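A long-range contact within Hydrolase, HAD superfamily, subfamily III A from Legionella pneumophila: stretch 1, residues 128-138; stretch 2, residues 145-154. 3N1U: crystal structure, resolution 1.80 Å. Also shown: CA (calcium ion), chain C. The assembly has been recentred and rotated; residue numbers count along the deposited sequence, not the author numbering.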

ATOM      1  N   GLN A 128     -25.875 -13.109 -13.190  1.00 34.46           N
ATOM      2  CA  GLN A 128     -26.694 -13.011 -14.425  1.00 34.85           C
ATOM      3  C   GLN A 128     -25.903 -13.064 -15.732  1.00 32.65           C
ATOM      4  O   GLN A 128     -26.357 -13.648 -16.709  1.00 31.72           O
ATOM      5  N   VAL A 129     -24.712 -12.451 -15.764  1.00 31.50           N
ATOM      6  CA  VAL A 129     -23.929 -12.296 -17.017  1.00 29.45           C
ATOM      7  C   VAL A 129     -23.216 -13.569 -17.404  1.00 30.14           C
ATOM      8  O   VAL A 129     -23.182 -14.525 -16.615  1.00 32.59           O
ATOM      9  N   GLY A 130     -22.635 -13.603 -18.600  1.00 29.84           N
ATOM     10  CA  GLY A 130     -21.981 -14.826 -19.081  1.00 30.18           C
ATOM     11  C   GLY A 130     -20.746 -15.168 -18.263  1.00 30.74           C
ATOM     12  O   GLY A 130     -20.456 -16.346 -17.989  1.00 31.38           O
ATOM     13  N   LEU A 131     -19.994 -14.131 -17.875  1.00 28.97           N
ATOM     14  CA  LEU A 131     -18.743 -14.337 -17.160  1.00 28.84           C
ATOM     15  C   LEU A 131     -18.674 -13.380 -15.955  1.00 28.56           C
ATOM     16  O   LEU A 131     -18.337 -12.194 -16.082  1.00 27.80           O
ATOM     17  N   GLY A 132     -19.095 -13.883 -14.798  1.00 29.21           N
ATOM     18  CA  GLY A 132     -19.190 -13.073 -13.562  1.00 28.50           C
ATOM     19  C   GLY A 132     -17.897 -13.323 -12.815  1.00 29.39           C
ATOM     20  O   GLY A 132     -17.545 -14.471 -12.542  1.00 29.29           O
ATOM     21  N   VAL A 133     -17.188 -12.242 -12.494  1.00 26.19           N
ATOM     22  CA  VAL A 133     -15.832 -12.349 -11.933  1.00 26.44           C
ATOM     23  C   VAL A 133     -15.673 -11.658 -10.587  1.00 25.56           C
ATOM     24  O   VAL A 133     -16.174 -10.539 -10.380  1.00 25.71           O
ATOM     25  N   ALA A 134     -14.974 -12.340  -9.682  1.00 26.77           N
ATOM     26  CA  ALA A 134     -14.616 -11.742  -8.389  1.00 26.76           C
ATOM     27  C   ALA A 134     -13.145 -11.346  -8.384  1.00 26.79           C
ATOM     28  O   ALA A 134     -12.306 -12.128  -8.781  1.00 26.80           O
ATOM     29  N   VAL A 135     -12.842 -10.114  -7.964  1.00 25.38           N
ATOM     30  CA  VAL A 135     -11.420  -9.791  -7.579  1.00 25.54           C
ATOM     31  C   VAL A 135     -11.033 -10.656  -6.369  1.00 26.32           C
ATOM     32  O   VAL A 135     -11.911 -11.133  -5.611  1.00 25.48           O
ATOM     33  N   SER A 136      -9.730 -10.906  -6.168  1.00 27.32           N
ATOM     34  CA  SER A 136      -9.363 -11.866  -5.120  1.00 28.41           C
ATOM     35  C   SER A 136      -9.707 -11.342  -3.726  1.00 28.62           C
ATOM     36  O   SER A 136      -9.835 -12.116  -2.811  1.00 29.24           O
ATOM     37  N   ASN A 137      -9.817 -10.017  -3.559  1.00 27.67           N
ATOM     38  CA  ASN A 137     -10.103  -9.413  -2.240  1.00 27.87           C
ATOM     39  C   ASN A 137     -11.636  -9.209  -2.051  1.00 27.29           C
ATOM     40  O   ASN A 137     -12.071  -8.458  -1.150  1.00 26.90           O
ATOM     41  N   ALA A 138     -12.448  -9.837  -2.898  1.00 26.03           N
ATOM     42  CA  ALA A 138     -13.900  -9.682  -2.792  1.00 26.04           C
ATOM     43  C   ALA A 138     -14.424 -10.266  -1.498  1.00 28.47           C
ATOM     44  O   ALA A 138     -13.752 -11.130  -0.871  1.00 29.24           O
ATOM     45  N   PHE A 145     -19.796 -17.196  -5.374  1.00 37.51           N
ATOM     46  CA  PHE A 145     -20.812 -17.349  -6.400  1.00 37.72           C
ATOM     47  C   PHE A 145     -20.339 -16.901  -7.809  1.00 37.06           C
ATOM     48  O   PHE A 145     -21.044 -17.111  -8.795  1.00 36.47           O
ATOM     49  N   ALA A 146     -19.140 -16.302  -7.895  1.00 34.51           N
ATOM     50  CA  ALA A 146     -18.600 -15.894  -9.176  1.00 32.68           C
ATOM     51  C   ALA A 146     -18.224 -17.094 -10.046  1.00 33.35           C
ATOM     52  O   ALA A 146     -17.933 -18.168  -9.525  1.00 34.50           O
ATOM     53  N   ASP A 147     -18.208 -16.920 -11.367  1.00 32.78           N
ATOM     54  CA  ASP A 147     -17.702 -17.978 -12.252  1.00 34.15           C
ATOM     55  C   ASP A 147     -16.208 -18.193 -12.130  1.00 34.30           C
ATOM     56  O   ASP A 147     -15.707 -19.285 -12.415  1.00 35.39           O
ATOM     57  N   TRP A 148     -15.496 -17.145 -11.722  1.00 32.52           N
ATOM     58  CA  TRP A 148     -14.023 -17.125 -11.718  1.00 33.05           C
ATOM     59  C   TRP A 148     -13.555 -16.032 -10.793  1.00 32.04           C
ATOM     60  O   TRP A 148     -14.247 -15.041 -10.589  1.00 30.24           O
ATOM     61  N   ARG A 149     -12.371 -16.196 -10.239  1.00 32.36           N
ATOM     62  CA  ARG A 149     -11.775 -15.136  -9.445  1.00 33.03           C
ATOM     63  C   ARG A 149     -10.382 -14.858  -9.950  1.00 32.11           C
ATOM     64  O   ARG A 149      -9.675 -15.773 -10.435  1.00 32.75           O
ATOM     65  N   THR A 150      -9.979 -13.596  -9.866  1.00 30.19           N
ATOM     66  CA  THR A 150      -8.616 -13.237 -10.309  1.00 30.18           C
ATOM     67  C   THR A 150      -7.611 -13.615  -9.205  1.00 32.33           C
ATOM     68  O   THR A 150      -8.010 -13.805  -8.024  1.00 30.82           O
ATOM     69  N   GLU A 151      -6.333 -13.715  -9.582  1.00 32.60           N
ATOM     70  CA  GLU A 151      -5.262 -13.937  -8.608  1.00 35.20           C
ATOM     71  C   GLU A 151      -5.005 -12.617  -7.931  1.00 34.60           C
ATOM     72  O   GLU A 151      -4.818 -12.547  -6.719  1.00 33.89           O
ATOM     73  N   ARG A 152      -4.942 -11.554  -8.726  1.00 33.33           N
ATOM     74  CA  ARG A 152      -4.618 -10.248  -8.181  1.00 32.57           C
ATOM     75  C   ARG A 152      -5.798  -9.574  -7.482  1.00 31.91           C
ATOM     76  O   ARG A 152      -6.963  -9.925  -7.736  1.00 31.40           O
ATOM     77  N   THR A 153      -5.498  -8.584  -6.634  1.00 31.24           N
ATOM     78  CA  THR A 153      -6.499  -7.830  -5.883  1.00 29.38           C
ATOM     79  C   THR A 153      -6.917  -6.598  -6.711  1.00 28.41           C
ATOM     80  O   THR A 153      -6.213  -6.217  -7.665  1.00 27.87           O
ATOM     81  N   GLY A 154      -8.076  -6.031  -6.368  1.00 29.52           N
ATOM     82  CA  GLY A 154      -8.631  -4.801  -7.008  1.00 28.70           C
ATOM     83  C   GLY A 154      -7.577  -3.698  -6.928  1.00 28.72           C
ATOM     84  O   GLY A 154      -6.881  -3.530  -5.875  1.00 26.23           O
TER

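The two stretches pair as parallel strands, and apolar side chains pack on both faces of the pairing. V133 and W148 share one face. V133 is in rotamer t, and its CG1 lies 3.8 Å from CE3 of W148, whose chi1 is also t; the approach to the ring is oblique. L131, with chi1 t and chi2 p, brings CD1 to 4.4 Å from W148 CB. On the other face, A134 CB packs against A146 CB at 3.8 Å. R149 starts on this face, with its CB 4.3 Å from A134 CB, but its end leads away.

Polar side chains hold one end. S136 and N137 both point toward stretch 2, and both have chi1 p. N137 OD1 accepts a hydrogen bond from G154 N at 2.9 Å. S136 OG lies 3.2 Å from both E151 O and R152 O, within weak hydrogen-bonding reach of each. T150, chi1 p, donates from OG1 to R152 O at 2.8 Å, bracing its own loop.

At the other end, D147 (chi1 m) points toward stretch 1. Its OD2 accepts from G132 N at 2.8 Å and also binds the calcium ion at 2.8 Å; OD1 binds it at 2.6 Å. Water 2, bound to the ion, donates to V129 O, and water 1, also bound, lies within hydrogen-bonding reach of it. Water 3, a third ligand, donates to F145 O, linking the ion to both stretches.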

ATOM      1  CB  GLN A 128     -27.497 -11.704 -14.406  1.00 35.60           C
ATOM      2  CG  GLN A 128     -28.649 -11.694 -15.399  1.00 44.58           C
ATOM      3  CD  GLN A 128     -29.540 -10.499 -15.155  1.00 53.02           C
ATOM      4  OE1 GLN A 128     -29.217  -9.620 -14.330  1.00 58.13           O
ATOM      5  NE2 GLN A 128     -30.623 -10.427 -15.886  1.00 58.32           N
ATOM      6  CB  VAL A 129     -22.882 -11.141 -16.908  1.00 30.24           C
ATOM      7  CG1 VAL A 129     -23.606  -9.789 -16.616  1.00 29.04           C
ATOM      8  CG2 VAL A 129     -21.815 -11.444 -15.829  1.00 27.48           C
ATOM      9  CB  LEU A 131     -17.513 -14.179 -18.112  1.00 28.47           C
ATOM     10  CG  LEU A 131     -16.102 -14.304 -17.452  1.00 26.85           C
ATOM     11  CD1 LEU A 131     -15.929 -15.608 -16.636  1.00 30.58           C
ATOM     12  CD2 LEU A 131     -15.086 -14.286 -18.611  1.00 31.11           C
ATOM     13  CB  VAL A 133     -14.743 -11.853 -12.924  1.00 24.46           C
ATOM     14  CG1 VAL A 133     -13.320 -11.989 -12.300  1.00 24.60           C
ATOM     15  CG2 VAL A 133     -14.840 -12.674 -14.285  1.00 23.81           C
ATOM     16  CB  ALA A 134     -14.887 -12.715  -7.226  1.00 27.87           C
ATOM     17  CB  VAL A 135     -11.201  -8.273  -7.284  1.00 25.32           C
ATOM     18  CG1 VAL A 135     -11.433  -7.445  -8.598  1.00 26.41           C
ATOM     19  CG2 VAL A 135     -12.099  -7.745  -6.136  1.00 25.37           C
ATOM     20  CB  SER A 136      -7.869 -12.251  -5.179  1.00 30.33           C
ATOM     21  OG  SER A 136      -7.031 -11.188  -4.794  1.00 31.92           O
ATOM     22  CB  ASN A 137      -9.403  -8.011  -2.149  1.00 28.19           C
ATOM     23  CG  ASN A 137      -9.727  -7.147  -3.343  1.00 27.58           C
ATOM     24  OD1 ASN A 137      -9.533  -7.564  -4.445  1.00 29.08           O
ATOM     25  ND2 ASN A 137     -10.289  -5.934  -3.133  1.00 31.96           N
ATOM     26  CB  ALA A 138     -14.629 -10.352  -4.004  1.00 26.50           C
ATOM     27  CB  PHE A 145     -22.145 -16.677  -6.004  1.00 39.14           C
ATOM     28  CG  PHE A 145     -22.916 -17.429  -4.917  1.00 43.32           C
ATOM     29  CD1 PHE A 145     -23.701 -18.555  -5.229  1.00 51.78           C
ATOM     30  CD2 PHE A 145     -22.850 -17.016  -3.591  1.00 47.92           C
ATOM     31  CE1 PHE A 145     -24.406 -19.252  -4.213  1.00 53.22           C
ATOM     32  CE2 PHE A 145     -23.533 -17.685  -2.566  1.00 50.97           C
ATOM     33  CZ  PHE A 145     -24.310 -18.805  -2.870  1.00 56.13           C
ATOM     34  CB  ALA A 146     -17.329 -15.002  -8.924  1.00 30.40           C
ATOM     35  CB  ASP A 147     -18.014 -17.638 -13.694  1.00 33.69           C
ATOM     36  CG  ASP A 147     -19.499 -17.597 -13.953  1.00 37.17           C
ATOM     37  OD1 ASP A 147     -20.188 -18.556 -13.551  1.00 38.37           O
ATOM     38  OD2 ASP A 147     -19.989 -16.569 -14.469  1.00 35.37           O
ATOM     39  CB  TRP A 148     -13.508 -16.826 -13.142  1.00 32.72           C
ATOM     40  CG  TRP A 148     -11.990 -16.933 -13.324  1.00 33.42           C
ATOM     41  CD1 TRP A 148     -11.233 -18.035 -13.126  1.00 36.51           C
ATOM     42  CD2 TRP A 148     -11.089 -15.895 -13.776  1.00 33.34           C
ATOM     43  NE1 TRP A 148      -9.907 -17.764 -13.404  1.00 35.60           N
ATOM     44  CE2 TRP A 148      -9.791 -16.459 -13.805  1.00 34.09           C
ATOM     45  CE3 TRP A 148     -11.260 -14.543 -14.163  1.00 33.24           C
ATOM     46  CZ2 TRP A 148      -8.631 -15.722 -14.189  1.00 36.69           C
ATOM     47  CZ3 TRP A 148     -10.100 -13.797 -14.539  1.00 33.20           C
ATOM     48  CH2 TRP A 148      -8.812 -14.404 -14.554  1.00 37.93           C
ATOM     49  CB  ARG A 149     -11.717 -15.521  -7.947  1.00 34.14           C
ATOM     50  CG  ARG A 149     -10.734 -16.651  -7.630  1.00 38.88           C
ATOM     51  CD  ARG A 149     -10.746 -16.876  -6.111  1.00 40.50           C
ATOM     52  NE  ARG A 149     -11.984 -17.549  -5.713  1.00 42.32           N
ATOM     53  CZ  ARG A 149     -12.236 -17.964  -4.465  1.00 43.97           C
ATOM     54  NH1 ARG A 149     -11.336 -17.755  -3.496  1.00 40.12           N
ATOM     55  NH2 ARG A 149     -13.373 -18.603  -4.195  1.00 41.49           N
ATOM     56  CB  THR A 150      -8.520 -11.722 -10.596  1.00 29.39           C
ATOM     57  OG1 THR A 150      -8.878 -10.976  -9.412  1.00 27.56           O
ATOM     58  CG2 THR A 150      -9.486 -11.349 -11.773  1.00 28.54           C
ATOM     59  CB  GLU A 151      -3.979 -14.441  -9.288  1.00 37.67           C
ATOM     60  CG  GLU A 151      -4.174 -15.779 -10.021  1.00 44.85           C
ATOM     61  CD  GLU A 151      -4.379 -16.960  -9.068  1.00 54.78           C
ATOM     62  OE1 GLU A 151      -3.355 -17.547  -8.640  1.00 59.66           O
ATOM     63  OE2 GLU A 151      -5.558 -17.326  -8.767  1.00 57.65           O
ATOM     64  CB  ARG A 152      -4.021  -9.348  -9.283  1.00 31.71           C
ATOM     65  CG  ARG A 152      -2.625  -9.826  -9.731  1.00 35.76           C
ATOM     66  CD  ARG A 152      -2.370  -9.457 -11.212  1.00 40.45           C
ATOM     67  NE  ARG A 152      -1.192 -10.108 -11.834  1.00 42.46           N
ATOM     68  CZ  ARG A 152      -1.232 -11.248 -12.529  1.00 46.58           C
ATOM     69  NH1 ARG A 152      -2.385 -11.895 -12.705  1.00 45.28           N
ATOM     70  NH2 ARG A 152      -0.125 -11.731 -13.112  1.00 47.03           N
ATOM     71  CB  THR A 153      -6.006  -7.371  -4.458  1.00 31.68           C
ATOM     72  OG1 THR A 153      -4.917  -6.481  -4.642  1.00 32.26           O
ATOM     73  CG2 THR A 153      -5.498  -8.595  -3.589  1.00 32.81           C
TER
HETATM   74 CA    CA C 201     -22.510 -17.458 -13.669  0.50 40.40          CA
HETATM   75  O   HOH W   1     -22.830 -15.638 -14.063  1.00 37.25           O
HETATM   76  O   HOH W   2     -23.637 -17.288 -16.017  1.00 57.80           O
HETATM   77  O   HOH W   3     -21.881 -16.376 -11.298  1.00 44.05           O
HETATM   78  O   HOH W   4     -22.922 -19.347 -14.306  1.00 48.68           O